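Side-chain contacts in hemin degrading factor (Pseudomonas aeruginosa, PDB 4MF9), which binds heme, takes part in heme trafficking and has been identified as a heme-degrading enzyme: residues F128-E133 with Q139-V144; L73-P78 with V170-A175; A249-A254 with E355-L360; W323-P328 with L332-F337. All coordinates share one frame; numbering follows the deposited sequence.

Overall arrangement
From the N terminus, contact 2 opens first, at residues 73-78, and closes only at 170-175, joining the turn after helix 66-72 to the end of helix 166-173. Nested inside its loop is contact 1, the hairpin of 128-133 with 139-144, and the two touch where Ala129 meets Val170 and Leu73 meets Ile142. The same plan recurs in the second HemS/ChuX range: contact 3 runs from helix 247-258 to the C-terminal tail, and within that loop the hairpin of contact 4 closes, packing through Trp323 and Leu336 against Leu251, with Phe357 also on Trp323. No loops cross. Contacts 1 and 4 belong to different antiparallel sheets, and only contact 4 reaches the heme.

Contact 1 of 4, residues F128-E133 with Q139-V144; sequences FAIAEE and QRSIQV
Ile130 lays its CD1 across the carboxamide of Gln143, 3.7 Å from Gln143 CD and nearly as close to both OE1 and NE2. A branched apolar residue suits this buried face, where the amide still needs a polar partner: Gln143 NE2 donates to Ser141 OG at 3.0 Å, which steadies the group on which the methyl rests. Ser141 turns OG into the crowded position between its own N and carbonyl carbon (chi1 66°), and OG also sits 3.8 Å from Ile130 CB. The two strands form an antiparallel beta hairpin, 128-133 with 139-144, in which Phe128–Gln143, Ile130–Ser141 and Glu132–Gln139 are the hydrogen-bonded pairs; Ile130 N to Ser141 O is 2.8 Å. On the other face small Ala129 leaves room for Ile142, whose CD1 reaches back to Ala129 CB at 3.6 Å, while Arg140 makes a cation-pi contact with Trp166. Near the hairpin's turn the polar ends meet through water: it donates to Glu132 OE2 at 2.6 Å and to Gln139 OE1 at 2.9 Å, and OE2 of Glu132 is also held by a salt bridge to Arg54.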
# COMPACT_ATOMS: atom_id res chain seq x y z
N PHE A 128 16.00 -2.70 -6.37
CA PHE A 128 17.00 -1.89 -7.06
C PHE A 128 17.23 -0.57 -6.34
O PHE A 128 16.32 -0.01 -5.73
CB PHE A 128 16.55 -1.60 -8.50
CG PHE A 128 16.34 -2.84 -9.32
CD1 PHE A 128 15.13 -3.52 -9.29
CD2 PHE A 128 17.36 -3.33 -10.13
CE1 PHE A 128 14.94 -4.67 -10.04
CE2 PHE A 128 17.18 -4.47 -10.89
CZ PHE A 128 15.96 -5.15 -10.85
N ALA A 129 18.46 -0.08 -6.41
CA ALA A 129 18.77 1.25 -5.92
C ALA A 129 18.97 2.10 -7.15
O ALA A 129 19.85 1.82 -7.97
CB ALA A 129 20.04 1.23 -5.08
N ILE A 130 18.15 3.13 -7.27
CA ILE A 130 18.18 4.02 -8.39
C ILE A 130 18.81 5.38 -8.00
O ILE A 130 18.51 5.93 -7.00
CB ILE A 130 16.76 4.20 -8.94
CG1 ILE A 130 16.17 2.86 -9.35
CG2 ILE A 130 16.73 5.16 -10.09
CD1 ILE A 130 14.83 2.93 -10.00
N ALA A 131 19.72 5.89 -8.82
CA ALA A 131 20.24 7.23 -8.61
C ALA A 131 20.06 8.01 -9.91
O ALA A 131 20.94 8.03 -10.77
CB ALA A 131 21.72 7.17 -8.22
N GLU A 132 18.94 8.68 -10.03
CA GLU A 132 18.46 9.24 -11.26
C GLU A 132 18.92 10.69 -11.45
O GLU A 132 18.60 11.48 -10.66
CB GLU A 132 16.94 9.19 -11.29
CG GLU A 132 16.41 9.65 -12.62
CD GLU A 132 15.02 9.21 -12.96
OE1 GLU A 132 14.59 9.59 -14.01
OE2 GLU A 132 14.38 8.52 -12.21
N GLU A 133 19.63 11.00 -12.51
CA GLU A 133 20.08 12.36 -12.78
C GLU A 133 18.89 13.29 -12.91
O GLU A 133 18.02 13.01 -13.64
CB GLU A 133 20.80 12.38 -14.13
CG GLU A 133 22.30 12.57 -14.01
CD GLU A 133 23.13 12.18 -15.24
OE1 GLU A 133 24.37 12.24 -15.10
OE2 GLU A 133 22.60 11.82 -16.32
N GLN A 139 18.10 12.00 -7.97
CA GLN A 139 16.97 11.52 -7.19
C GLN A 139 17.22 10.03 -6.92
O GLN A 139 17.36 9.27 -7.83
CB GLN A 139 15.67 11.73 -7.96
CG GLN A 139 14.38 11.46 -7.22
CD GLN A 139 13.17 11.73 -8.08
OE1 GLN A 139 12.54 10.82 -8.60
NE2 GLN A 139 12.87 12.99 -8.26
N ARG A 140 17.33 9.70 -5.65
CA ARG A 140 17.71 8.36 -5.21
C ARG A 140 16.52 7.63 -4.62
O ARG A 140 15.70 8.22 -3.90
CB ARG A 140 18.86 8.44 -4.20
CG ARG A 140 20.06 9.21 -4.75
CD ARG A 140 21.15 9.40 -3.71
NE ARG A 140 22.36 9.96 -4.32
CZ ARG A 140 22.60 11.26 -4.43
NH1 ARG A 140 21.72 12.15 -3.98
NH2 ARG A 140 23.73 11.68 -5.00
N SER A 141 16.38 6.39 -4.96
CA SER A 141 15.30 5.59 -4.43
C SER A 141 15.65 4.12 -4.34
O SER A 141 16.44 3.67 -5.12
CB SER A 141 14.03 5.75 -5.22
OG SER A 141 14.08 5.29 -6.50
N ILE A 142 15.03 3.43 -3.39
CA ILE A 142 15.07 1.96 -3.32
C ILE A 142 13.73 1.44 -3.79
O ILE A 142 12.75 1.87 -3.31
CB ILE A 142 15.36 1.48 -1.89
CG1 ILE A 142 16.70 2.04 -1.38
CG2 ILE A 142 15.29 -0.01 -1.80
CD1 ILE A 142 17.84 1.65 -2.23
N GLN A 143 13.70 0.58 -4.79
CA GLN A 143 12.44 0.15 -5.32
C GLN A 143 12.31 -1.38 -5.36
O GLN A 143 13.15 -2.03 -5.89
CB GLN A 143 12.12 0.75 -6.69
CG GLN A 143 12.32 2.26 -6.80
CD GLN A 143 11.72 2.92 -8.05
OE1 GLN A 143 11.18 2.30 -8.89
NE2 GLN A 143 11.82 4.19 -8.09
N VAL A 144 11.22 -1.90 -4.83
CA VAL A 144 11.03 -3.34 -4.69
C VAL A 144 9.91 -3.82 -5.61
O VAL A 144 8.86 -3.16 -5.72
CB VAL A 144 10.68 -3.71 -3.22
CG1 VAL A 144 10.41 -5.21 -3.09
CG2 VAL A 144 11.81 -3.29 -2.29
O HOH W 1 13.62 8.33 -9.73

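Contact 2 of 4, residues L73-P78 with V170-A175; sequences LGELGP and VERLRA
Glu75 and Arg172 stretch toward one another from opposite directions, the carboxylate from the 3-10 turn 74-76 and the guanidinium from the last turn of helix 166-173. Their flat groups are only moderately twisted, 24° between planes, yet they do not meet as a symmetrical two-pronged pair. One oxygen does most of the work: Glu75 OE1 lies 2.8 Å from Arg172 NH2, whereas Glu75 OE2 comes no nearer than 3.7 Å, to the same Arg172 NH2. These distances make it a one-point salt bridge, and OE1 approaches the guanidinium obliquely. Each side chain is long enough to span the gap between two separate elements. Arg172 leaves its helix with CG anti to the backbone N (chi1 170°), then bends at chi3, 32°, and that bend carries the guanidinium to the acid; Glu75, by contrast, is extended beyond CG.

Beneath this polar bridge the apolar neighbours turn inward. Leu73 and Leu76 pack on Val155 and Leu157 of strand 151-157, and Leu173 sits on Leu62 of strand 59-62, so the turn and the helix end cover the same antiparallel sheet of the HemS/ChuX domain. On the helix side, Glu171 and Arg174 form a second, longer pair, Arg174 NH1 to Glu171 OE2 at 3.3 Å, with a weak hydrogen bond.

Both partners of the main bridge are exposed, so water probably screens the attraction between them, and the link from turn to helix is likely to be modest in strength and sensitive to salt.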
# COMPACT_ATOMS: atom_id res chain seq x y z
N LEU A 73 17.86 0.89 5.92
CA LEU A 73 17.24 2.07 5.40
C LEU A 73 17.13 3.13 6.44
O LEU A 73 16.97 4.24 6.14
CB LEU A 73 15.88 1.76 4.81
CG LEU A 73 15.85 0.87 3.60
CD1 LEU A 73 14.45 0.51 3.11
CD2 LEU A 73 16.68 1.36 2.48
N GLY A 74 17.18 2.71 7.69
CA GLY A 74 17.17 3.66 8.79
C GLY A 74 18.39 4.56 8.80
O GLY A 74 18.38 5.62 9.42
N GLU A 75 19.44 4.15 8.12
CA GLU A 75 20.67 4.89 8.02
C GLU A 75 20.45 6.19 7.22
O GLU A 75 21.19 7.08 7.31
CB GLU A 75 21.76 3.99 7.42
CG GLU A 75 22.27 2.89 8.36
CD GLU A 75 22.98 1.70 7.69
OE1 GLU A 75 23.29 1.73 6.50
OE2 GLU A 75 23.23 0.69 8.37
N LEU A 76 19.40 6.21 6.44
CA LEU A 76 19.15 7.29 5.49
C LEU A 76 18.45 8.51 6.09
O LEU A 76 18.27 9.51 5.40
CB LEU A 76 18.34 6.77 4.31
CG LEU A 76 19.01 5.62 3.56
CD1 LEU A 76 18.05 4.99 2.57
CD2 LEU A 76 20.26 6.11 2.84
N GLY A 77 18.06 8.43 7.36
CA GLY A 77 17.33 9.52 7.98
C GLY A 77 15.92 9.63 7.41
O GLY A 77 15.38 8.65 6.91
N PRO A 78 15.32 10.82 7.51
CA PRO A 78 13.96 11.01 7.00
C PRO A 78 13.87 10.73 5.51
O PRO A 78 14.61 11.31 4.71
CB PRO A 78 13.69 12.50 7.27
CG PRO A 78 14.56 12.83 8.43
CD PRO A 78 15.81 12.01 8.23
N VAL A 170 24.42 1.05 -0.69
CA VAL A 170 24.34 0.39 -1.99
C VAL A 170 25.45 -0.67 -2.18
O VAL A 170 25.18 -1.81 -2.56
CB VAL A 170 24.35 1.42 -3.14
CG1 VAL A 170 24.59 0.74 -4.48
CG2 VAL A 170 23.03 2.18 -3.18
N GLU A 171 26.68 -0.32 -1.84
CA GLU A 171 27.82 -1.22 -2.02
C GLU A 171 27.70 -2.48 -1.19
O GLU A 171 27.99 -3.52 -1.66
CB GLU A 171 29.19 -0.53 -1.83
CG GLU A 171 30.34 -1.43 -1.37
CD GLU A 171 30.92 -2.28 -2.49
OE1 GLU A 171 31.80 -3.11 -2.20
OE2 GLU A 171 30.54 -2.10 -3.65
N ARG A 172 27.26 -2.33 0.03
CA ARG A 172 27.09 -3.44 0.96
C ARG A 172 26.02 -4.44 0.51
O ARG A 172 26.16 -5.65 0.71
CB ARG A 172 26.73 -2.88 2.34
CG ARG A 172 26.29 -3.90 3.37
CD ARG A 172 26.24 -3.25 4.74
NE ARG A 172 25.87 -1.84 4.64
CZ ARG A 172 25.81 -1.01 5.68
NH1 ARG A 172 26.11 -1.45 6.90
NH2 ARG A 172 25.47 0.26 5.49
N LEU A 173 24.96 -3.91 -0.10
CA LEU A 173 23.82 -4.72 -0.54
C LEU A 173 23.86 -5.06 -2.03
O LEU A 173 23.00 -5.80 -2.51
CB LEU A 173 22.51 -3.99 -0.23
CG LEU A 173 21.86 -4.23 1.13
CD1 LEU A 173 21.56 -5.72 1.36
CD2 LEU A 173 22.71 -3.69 2.25
N ARG A 174 24.82 -4.54 -2.76
CA ARG A 174 24.89 -4.75 -4.18
C ARG A 174 24.97 -6.23 -4.57
O ARG A 174 25.75 -6.95 -4.04
CB ARG A 174 26.04 -3.94 -4.75
CG ARG A 174 26.79 -4.50 -5.93
CD ARG A 174 28.05 -3.70 -6.11
NE ARG A 174 27.73 -2.71 -7.07
CZ ARG A 174 27.80 -1.42 -6.88
NH1 ARG A 174 28.24 -0.91 -5.75
NH2 ARG A 174 27.45 -0.65 -7.86
N ALA A 175 24.14 -6.63 -5.50
CA ALA A 175 24.09 -8.02 -5.93
C ALA A 175 25.32 -8.34 -6.78
O ALA A 175 25.86 -7.47 -7.46
CB ALA A 175 22.83 -8.28 -6.72

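Contact 3 of 4, residues A249-A254 with E355-L360; sequences AKLFEA and ESFKAL
Phe357 aims its ring at Lys250 and Leu251, and so pins the C-terminal tail of the chain onto helix 247-258 of the second HemS/ChuX domain. The tail has just left helix 348-355 and has no regular structure of its own here, so a large flat side chain suits the place: it can bridge to a helix whose nearest CA, that of Leu251, is 8.4 Å from the CA of Phe357. CB points toward the helix, and with CG anti to the carbonyl carbon (chi1 -71°) the ring carries on to it. CB, CG and CD1 stop short of the helix, while CD2 packs against the indole of Trp323, whose plane stands steeply to the phenyl ring at about 80°.

Farther out the helix begins. CE1 lies 3.9 Å from Lys250 CB; the lysine offers only this aliphatic base, for the rest of its chain leads away to its charged end at the surface. CE2 is 4.1 Å from Leu251 CB, an ordinary apolar touch. Leu251 suits a buried helix position, since its branches also meet Trp323 and Leu336 on the sheet below. The backbone of the tail is tied down as well, Phe357 O accepting from Arg310 NH1. The ring's tip reaches the helix backbone itself, Phe357 CZ lying 3.9 Å from Leu251 N and 4.0 Å from Lys250 C.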
# COMPACT_ATOMS: atom_id res chain seq x y z
N ALA A 249 -14.92 10.51 0.06
CA ALA A 249 -14.29 11.84 -0.02
C ALA A 249 -14.91 12.81 0.99
O ALA A 249 -14.21 13.64 1.59
CB ALA A 249 -14.42 12.40 -1.43
N LYS A 250 -16.20 12.71 1.17
CA LYS A 250 -16.94 13.54 2.08
C LYS A 250 -16.55 13.33 3.50
O LYS A 250 -16.49 14.23 4.21
CB LYS A 250 -18.41 13.38 1.88
CG LYS A 250 -18.90 14.05 0.64
CD LYS A 250 -20.05 13.34 0.06
CE LYS A 250 -20.74 14.19 -0.96
NZ LYS A 250 -22.16 13.91 -1.02
N LEU A 251 -16.26 12.08 3.87
CA LEU A 251 -15.78 11.74 5.21
C LEU A 251 -14.40 12.35 5.48
O LEU A 251 -14.14 12.85 6.58
CB LEU A 251 -15.78 10.22 5.44
CG LEU A 251 -15.41 9.79 6.86
CD1 LEU A 251 -16.17 8.56 7.28
CD2 LEU A 251 -13.92 9.52 6.95
N PHE A 252 -13.51 12.27 4.49
CA PHE A 252 -12.21 12.95 4.58
C PHE A 252 -12.43 14.44 4.84
O PHE A 252 -11.83 15.01 5.76
CB PHE A 252 -11.41 12.77 3.29
CG PHE A 252 -10.57 11.51 3.24
CD1 PHE A 252 -9.45 11.37 4.05
CD2 PHE A 252 -10.89 10.48 2.35
CE1 PHE A 252 -8.67 10.20 4.00
CE2 PHE A 252 -10.12 9.33 2.29
CZ PHE A 252 -9.01 9.19 3.11
N GLU A 253 -13.32 15.03 4.07
CA GLU A 253 -13.62 16.45 4.15
C GLU A 253 -14.15 16.81 5.52
O GLU A 253 -13.73 17.75 6.14
CB GLU A 253 -14.64 16.79 3.08
CG GLU A 253 -14.00 17.20 1.79
CD GLU A 253 -14.89 17.15 0.60
OE1 GLU A 253 -15.97 16.58 0.65
OE2 GLU A 253 -14.49 17.67 -0.44
N ALA A 254 -15.02 15.97 6.05
CA ALA A 254 -15.59 16.19 7.37
C ALA A 254 -14.52 16.01 8.45
O ALA A 254 -14.48 16.77 9.41
CB ALA A 254 -16.76 15.26 7.61
N GLU A 355 -20.55 6.58 11.35
CA GLU A 355 -21.97 6.22 11.27
C GLU A 355 -22.88 7.33 10.75
O GLU A 355 -23.98 7.10 10.48
CB GLU A 355 -22.52 5.73 12.59
CG GLU A 355 -21.80 4.62 13.33
CD GLU A 355 -22.35 3.25 13.00
OE1 GLU A 355 -23.10 3.15 12.04
OE2 GLU A 355 -22.08 2.32 13.72
N SER A 356 -22.37 8.54 10.62
CA SER A 356 -23.21 9.67 10.23
C SER A 356 -23.75 9.54 8.81
O SER A 356 -24.75 10.17 8.46
CB SER A 356 -22.46 11.00 10.40
OG SER A 356 -21.44 11.14 9.42
N PHE A 357 -23.10 8.72 8.00
CA PHE A 357 -23.47 8.63 6.59
C PHE A 357 -24.52 7.56 6.34
O PHE A 357 -24.47 6.47 6.91
CB PHE A 357 -22.23 8.45 5.70
CG PHE A 357 -21.38 9.68 5.60
CD1 PHE A 357 -21.54 10.57 4.55
CD2 PHE A 357 -20.43 9.97 6.57
CE1 PHE A 357 -20.77 11.72 4.47
CE2 PHE A 357 -19.65 11.12 6.50
CZ PHE A 357 -19.82 11.99 5.44
N LYS A 358 -25.50 7.86 5.49
CA LYS A 358 -26.59 6.98 5.26
C LYS A 358 -26.28 5.77 4.37
O LYS A 358 -25.79 5.91 3.33
CB LYS A 358 -27.81 7.77 4.74
CG LYS A 358 -28.12 9.01 5.56
CD LYS A 358 -29.61 9.35 5.63
CE LYS A 358 -29.91 10.69 6.30
NZ LYS A 358 -28.88 11.09 7.27
N ALA A 359 -26.67 4.59 4.79
CA ALA A 359 -26.45 3.38 4.00
C ALA A 359 -27.31 3.38 2.75
O ALA A 359 -28.35 4.05 2.70
CB ALA A 359 -26.76 2.15 4.85
N LEU A 360 -26.89 2.63 1.73
CA LEU A 360 -27.76 2.41 0.58
C LEU A 360 -28.91 1.49 1.00
O LEU A 360 -29.87 1.32 0.25
CB LEU A 360 -26.99 1.78 -0.58
CG LEU A 360 -25.76 2.54 -1.11
CD1 LEU A 360 -25.16 1.85 -2.34
CD2 LEU A 360 -26.10 4.01 -1.38

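Contact 4 of 4, residues W323-P328 with L332-F337; sequences WEAFDP and LIVQLF. With HEM (protoporphyrin IX containing Fe), chain C.
Trp323 and Leu336 form a hydrogen-bonded pair in the antiparallel beta hairpin of strands 320-326 and 332-338, with Leu336 N to Trp323 O at 2.9 Å. Farther along, the backbone bonds reveal a classic beta bulge: Ala325 N binds Val334 O at 3.2 Å, but Ala325 O takes Ile333 N at 2.8 Å, so two residues face one.

Apolar packing occupies both faces. At the bulge, Ile333 and Val334 both lean on the small methyl of Ala325, Val334 CG1 lying 4.0 Å from Ala325 CB. On the other face Phe326 and Leu332 run side by side, and Leu332 CD2 makes an off-centre CH-pi contact, 4.2 Å from the centroid of the Phe326 ring.

Polar links mostly reach outward. Asp327 OD1 accepts from the backbone N of Asp329, an Asx turn, and of Glu331, which suits an aspartate to the hairpin's bend. Glu324 lies alongside Gln335, CG to CG 3.9 Å, and its buried carboxylate is balanced by salt bridges to Arg228 and Lys313. Both are heme-binding residues, so Glu324 is a second-shell group that probably orients them.

Heme contacts come from Gln335 and Phe337, members of its pocket. The heme's CAA stands over one face of the Phe337 ring, toward its rim, and Phe337 CZ lies 3.5 Å from propionate oxygen O1D of the heme.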
# COMPACT_ATOMS: atom_id res chain seq x y z
N TRP A 323 -14.26 2.06 7.34
CA TRP A 323 -14.82 2.13 5.99
C TRP A 323 -13.82 1.44 5.06
O TRP A 323 -12.61 1.65 5.19
CB TRP A 323 -14.98 3.59 5.55
CG TRP A 323 -16.19 4.27 6.13
CD1 TRP A 323 -16.83 3.97 7.30
CD2 TRP A 323 -16.91 5.36 5.55
NE1 TRP A 323 -17.90 4.82 7.50
CE2 TRP A 323 -17.96 5.69 6.44
CE3 TRP A 323 -16.75 6.11 4.38
CZ2 TRP A 323 -18.86 6.71 6.18
CZ3 TRP A 323 -17.65 7.14 4.13
CH2 TRP A 323 -18.69 7.43 5.02
N GLU A 324 -14.33 0.62 4.16
CA GLU A 324 -13.50 -0.18 3.26
C GLU A 324 -13.98 0.01 1.82
O GLU A 324 -15.14 -0.24 1.49
CB GLU A 324 -13.50 -1.65 3.72
CG GLU A 324 -13.13 -1.77 5.21
CD GLU A 324 -12.97 -3.18 5.73
OE1 GLU A 324 -13.12 -4.15 4.95
OE2 GLU A 324 -12.70 -3.31 6.94
N ALA A 325 -13.07 0.48 0.97
CA ALA A 325 -13.37 0.73 -0.44
C ALA A 325 -12.72 -0.36 -1.28
O ALA A 325 -11.56 -0.72 -1.08
CB ALA A 325 -12.87 2.09 -0.84
N PHE A 326 -13.45 -0.90 -2.23
CA PHE A 326 -13.02 -1.94 -3.09
C PHE A 326 -13.12 -1.57 -4.58
O PHE A 326 -14.00 -0.85 -4.96
CB PHE A 326 -13.84 -3.18 -2.88
CG PHE A 326 -13.84 -3.67 -1.46
CD1 PHE A 326 -14.70 -3.16 -0.53
CD2 PHE A 326 -12.95 -4.63 -1.06
CE1 PHE A 326 -14.73 -3.62 0.75
CE2 PHE A 326 -12.94 -5.08 0.24
CZ PHE A 326 -13.81 -4.56 1.14
N ASP A 327 -12.22 -2.12 -5.37
CA ASP A 327 -12.28 -2.02 -6.82
C ASP A 327 -13.18 -3.10 -7.44
O ASP A 327 -13.68 -3.89 -6.70
CB ASP A 327 -10.89 -2.04 -7.42
CG ASP A 327 -10.20 -3.34 -7.28
OD1 ASP A 327 -10.82 -4.37 -7.11
OD2 ASP A 327 -9.00 -3.32 -7.37
N PRO A 328 -13.29 -3.14 -8.76
CA PRO A 328 -14.13 -4.12 -9.42
C PRO A 328 -13.64 -5.53 -9.26
O PRO A 328 -14.37 -6.38 -9.61
CB PRO A 328 -14.12 -3.68 -10.88
CG PRO A 328 -14.04 -2.24 -10.81
CD PRO A 328 -13.18 -1.93 -9.60
N LEU A 332 -9.14 -4.44 -1.93
CA LEU A 332 -9.19 -3.26 -1.12
C LEU A 332 -8.34 -2.10 -1.70
O LEU A 332 -7.14 -2.22 -1.87
CB LEU A 332 -8.59 -3.60 0.19
CG LEU A 332 -9.40 -3.94 1.42
CD1 LEU A 332 -8.48 -4.35 2.54
CD2 LEU A 332 -10.34 -2.86 1.81
N ILE A 333 -8.97 -0.97 -2.00
CA ILE A 333 -8.26 0.26 -2.27
C ILE A 333 -7.63 1.01 -1.11
O ILE A 333 -6.46 1.34 -1.09
CB ILE A 333 -9.17 1.22 -3.10
CG1 ILE A 333 -9.61 0.56 -4.40
CG2 ILE A 333 -8.56 2.57 -3.30
CD1 ILE A 333 -10.83 1.16 -5.01
N VAL A 334 -8.46 1.26 -0.12
CA VAL A 334 -8.08 1.96 1.05
C VAL A 334 -9.04 1.64 2.20
O VAL A 334 -10.14 1.34 1.93
CB VAL A 334 -8.13 3.45 0.79
CG1 VAL A 334 -9.49 3.85 0.33
CG2 VAL A 334 -7.65 4.26 1.96
N GLN A 335 -8.58 1.69 3.42
CA GLN A 335 -9.44 1.48 4.59
C GLN A 335 -9.22 2.61 5.55
O GLN A 335 -8.11 3.02 5.73
CB GLN A 335 -9.07 0.22 5.34
CG GLN A 335 -9.35 -1.10 4.71
CD GLN A 335 -8.82 -2.23 5.60
OE1 GLN A 335 -9.57 -2.94 6.25
NE2 GLN A 335 -7.53 -2.33 5.67
N LEU A 336 -10.27 3.03 6.20
CA LEU A 336 -10.20 4.04 7.21
C LEU A 336 -10.63 3.52 8.58
O LEU A 336 -11.64 2.92 8.68
CB LEU A 336 -11.06 5.20 6.82
CG LEU A 336 -10.37 6.25 5.99
CD1 LEU A 336 -10.01 5.65 4.68
CD2 LEU A 336 -11.28 7.43 5.85
N PHE A 337 -9.87 3.84 9.60
CA PHE A 337 -10.30 3.58 10.97
C PHE A 337 -10.13 4.88 11.74
O PHE A 337 -9.61 5.87 11.20
CB PHE A 337 -9.45 2.51 11.65
CG PHE A 337 -9.45 1.17 10.95
CD1 PHE A 337 -10.14 0.09 11.49
CD2 PHE A 337 -8.72 0.98 9.78
CE1 PHE A 337 -10.13 -1.14 10.87
CE2 PHE A 337 -8.70 -0.26 9.16
CZ PHE A 337 -9.42 -1.32 9.70
CHA HEM C . -5.34 -2.96 11.98
CHB HEM C . -2.22 -1.49 15.23
CHC HEM C . 0.68 -5.12 14.01
CHD HEM C . -1.94 -5.76 10.06
C1A HEM C . -4.77 -2.30 13.03
C2A HEM C . -5.40 -1.29 13.82
C3A HEM C . -4.54 -0.91 14.73
C4A HEM C . -3.36 -1.63 14.49
CMA HEM C . -4.77 0.16 15.76
CAA HEM C . -6.78 -0.76 13.70
CBA HEM C . -7.62 -0.69 15.01
CGA HEM C . -7.99 -2.09 15.37
O1A HEM C . -7.88 -2.50 16.52
O2A HEM C . -8.39 -2.79 14.48
C1B HEM C . -1.19 -2.41 15.14
C2B HEM C . -0.12 -2.32 16.05
C3B HEM C . 0.72 -3.32 15.76
C4B HEM C . 0.12 -4.04 14.61
CMB HEM C . 0.02 -1.31 17.15
CAB HEM C . 1.98 -3.56 16.53
CBB HEM C . 3.06 -4.10 16.06
C1C HEM C . 0.24 -5.64 12.85
C2C HEM C . 0.80 -6.72 12.20
C3C HEM C . 0.06 -6.92 11.08
C4C HEM C . -0.97 -5.94 11.02
CMC HEM C . 1.97 -7.53 12.67
CAC HEM C . 0.31 -7.95 10.10
CBC HEM C . -0.35 -7.86 8.98
C1D HEM C . -3.13 -5.05 10.27
C2D HEM C . -4.31 -5.07 9.34
C3D HEM C . -5.23 -4.30 9.90
C4D HEM C . -4.64 -3.80 11.15
CMD HEM C . -4.49 -5.79 8.02
CAD HEM C . -6.60 -3.99 9.34
CBD HEM C . -7.64 -4.83 10.10
CGD HEM C . -9.01 -4.99 9.53
O1D HEM C . -9.92 -4.74 10.30
O2D HEM C . -9.26 -5.37 8.40
NA HEM C . -3.51 -2.49 13.46
NB HEM C . -1.03 -3.44 14.30
NC HEM C . -0.80 -5.21 12.13
ND HEM C . -3.40 -4.28 11.31
FE HEM C . -2.29 -3.93 12.74